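Local coordinates for pectinesterase inhibitor (PDB 1XG2) that inhibits pectin methylesterase by forming a complex with the enzyme through its four-helix bundle, and may help regulate fruit ripening, at the interface of chains B and A. Numbering follows the deposited sequence. Chains: chain A, Pectinesterase inhibitor; chain B, Pectinesterase 1.

The interface of chains B and A. Residues chain B 158, 188, 190-193; chain A 14, 102, 106, 109-110, 141, 144, 148.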
# COMPACT_ATOMS: atom_id res chain seq x y z
N ASN B 158 2.31 -0.90 -2.43
CA ASN B 158 3.68 -0.98 -1.93
C ASN B 158 3.77 -0.63 -0.46
O ASN B 158 4.74 -0.03 -0.01
CB ASN B 158 4.57 -0.07 -2.77
CG ASN B 158 6.05 -0.31 -2.53
OD1 ASN B 158 6.47 -1.47 -2.28
ND2 ASN B 158 6.85 0.74 -2.58
N ASP B 188 11.81 -0.28 -6.08
CA ASP B 188 13.15 0.13 -5.70
C ASP B 188 13.60 -0.76 -4.54
O ASP B 188 12.91 -0.89 -3.55
CB ASP B 188 13.04 1.61 -5.33
CG ASP B 188 14.33 2.23 -4.82
OD1 ASP B 188 15.32 1.56 -4.49
OD2 ASP B 188 14.38 3.48 -4.70
N ASN B 190 15.80 -0.40 -2.31
CA ASN B 190 16.13 0.31 -1.08
C ASN B 190 14.89 0.54 -0.20
O ASN B 190 15.02 0.95 0.95
CB ASN B 190 16.81 1.66 -1.38
CG ASN B 190 18.03 1.53 -2.30
OD1 ASN B 190 18.15 2.23 -3.31
ND2 ASN B 190 18.94 0.65 -1.94
N GLN B 191 13.71 0.28 -0.75
CA GLN B 191 12.46 0.41 -0.02
C GLN B 191 12.21 -0.83 0.86
O GLN B 191 12.25 -1.96 0.37
CB GLN B 191 11.27 0.60 -0.98
CG GLN B 191 11.25 1.89 -1.80
CD GLN B 191 10.05 1.96 -2.76
OE1 GLN B 191 9.90 1.11 -3.65
NE2 GLN B 191 9.21 2.95 -2.57
N ALA B 192 11.94 -0.62 2.14
CA ALA B 192 11.67 -1.73 3.07
C ALA B 192 10.17 -2.07 3.10
O ALA B 192 9.49 -2.02 4.14
CB ALA B 192 12.17 -1.42 4.45
N THR B 193 9.67 -2.45 1.94
CA THR B 193 8.25 -2.72 1.77
C THR B 193 8.07 -4.12 1.22
O THR B 193 9.02 -4.77 0.79
CB THR B 193 7.63 -1.71 0.82
OG1 THR B 193 8.39 -1.69 -0.40
CG2 THR B 193 7.76 -0.31 1.38
N ARG A 14 19.43 5.25 -7.75
CA ARG A 14 19.05 5.02 -9.13
C ARG A 14 19.54 6.11 -10.08
O ARG A 14 19.58 5.90 -11.30
CB ARG A 14 17.54 4.81 -9.24
CG ARG A 14 16.73 5.98 -8.84
CD ARG A 14 15.33 5.61 -8.36
NE ARG A 14 14.36 5.61 -9.46
CZ ARG A 14 13.57 4.60 -9.79
NH1 ARG A 14 13.63 3.43 -9.17
NH2 ARG A 14 12.71 4.75 -10.77
N ASN A 102 12.76 4.93 6.64
CA ASN A 102 12.68 4.22 5.35
C ASN A 102 11.23 4.17 4.84
O ASN A 102 10.94 4.59 3.73
CB ASN A 102 13.28 2.82 5.45
CG ASN A 102 13.36 2.14 4.11
OD1 ASN A 102 12.34 1.84 3.47
ND2 ASN A 102 14.57 1.89 3.69
N SER A 106 9.89 5.84 1.54
CA SER A 106 9.32 4.93 0.54
C SER A 106 7.94 5.41 0.10
O SER A 106 7.61 5.35 -1.09
CB SER A 106 9.22 3.50 1.08
OG SER A 106 10.49 2.91 1.23
N PHE A 109 8.40 8.59 -2.16
CA PHE A 109 8.80 8.06 -3.47
C PHE A 109 7.60 7.62 -4.27
O PHE A 109 7.48 7.92 -5.45
CB PHE A 109 9.77 6.88 -3.24
CG PHE A 109 10.27 6.23 -4.49
CD1 PHE A 109 11.59 6.39 -4.88
CD2 PHE A 109 9.45 5.44 -5.28
CE1 PHE A 109 12.07 5.79 -6.04
CE2 PHE A 109 9.92 4.84 -6.43
CZ PHE A 109 11.23 5.01 -6.81
N ASP A 110 6.71 6.87 -3.63
CA ASP A 110 5.54 6.30 -4.28
C ASP A 110 4.44 7.31 -4.62
O ASP A 110 3.53 7.00 -5.38
CB ASP A 110 4.94 5.21 -3.40
CG ASP A 110 5.74 3.92 -3.43
OD1 ASP A 110 6.63 3.75 -4.30
OD2 ASP A 110 5.50 3.00 -2.63
N ASP A 141 15.24 8.42 -3.25
CA ASP A 141 16.14 7.28 -3.22
C ASP A 141 17.44 7.60 -2.47
O ASP A 141 18.00 6.73 -1.81
CB ASP A 141 16.43 6.81 -4.63
CG ASP A 141 16.90 5.38 -4.67
OD1 ASP A 141 16.38 4.54 -3.90
OD2 ASP A 141 17.76 5.00 -5.45
N LEU A 144 16.45 7.05 1.02
CA LEU A 144 16.31 5.62 1.30
C LEU A 144 17.68 4.96 1.50
O LEU A 144 17.86 4.16 2.42
CB LEU A 144 15.55 4.92 0.16
CG LEU A 144 14.07 5.29 0.04
CD1 LEU A 144 13.48 4.80 -1.27
CD2 LEU A 144 13.28 4.68 1.21
N ASN A 148 19.27 3.13 5.01
CA ASN A 148 19.77 1.76 5.11
C ASN A 148 21.23 1.69 5.57
O ASN A 148 21.64 0.69 6.13
CB ASN A 148 19.59 0.98 3.80
CG ASN A 148 18.13 0.85 3.39
OD1 ASN A 148 17.22 0.86 4.23
ND2 ASN A 148 17.89 0.72 2.10
O HOH W 1 5.72 2.57 0.16
O HOH W 2 17.86 2.37 -6.44
O HOH W 3 7.45 1.64 -5.50
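With CG anti to its backbone N (chi1 -173°), A:Asn102 presents its amide from helix 98-118 to the backbone of an enzyme loop. A:Asn102 OD1 accepts from B:Ala192 N at 2.8 Å, the donor standing above the carbonyl plane, while A:Asn102 ND2 donates to B:Asn190 O at 2.9 Å, nearly along the C=O axis. A:Asn148 of helix 127-149 adds a second, in-plane bond to that oxygen, ND2 to B:Asn190 O 3.1 Å, on a lone pair. A:Ser106 OG lies within hydrogen-bonding distance of both A:Asn102 OD1 and backbone A:Asn102 O, so its one proton can serve either; turned to OD1, it would help fix the amide's rotation. B:Gln191, CG beside its backbone N (chi1 -66°) and the chain extended beyond, dips between the two helices. Its CG lies against A:Leu144 CD1 (3.7 Å), and its amide meets A:Asp110 tip to tip, NE2 reaching OD1 at 3.2 Å from above the carboxylate plane. The other oxygen of A:Asp110, OD2, takes B:Asn158 ND2 on its syn lone pair at 2.6 Å; B:Thr193 OG1 donates to B:Asn158 OD1, which may steady this amide. Farther along, carboxylate oxygens B:Asp188 OD2 and A:Asp141 OD1 lie 2.4 Å apart, a clash unless a proton is shared, which the structure does not show. Water 2 links A:Asp141 OD2 to B:Asp188 OD1 and B:Asn190 OD1. This polar enzyme–inhibitor interface seats the loop against two inhibitor helices, helping hold the inhibitor on pectin methylesterase.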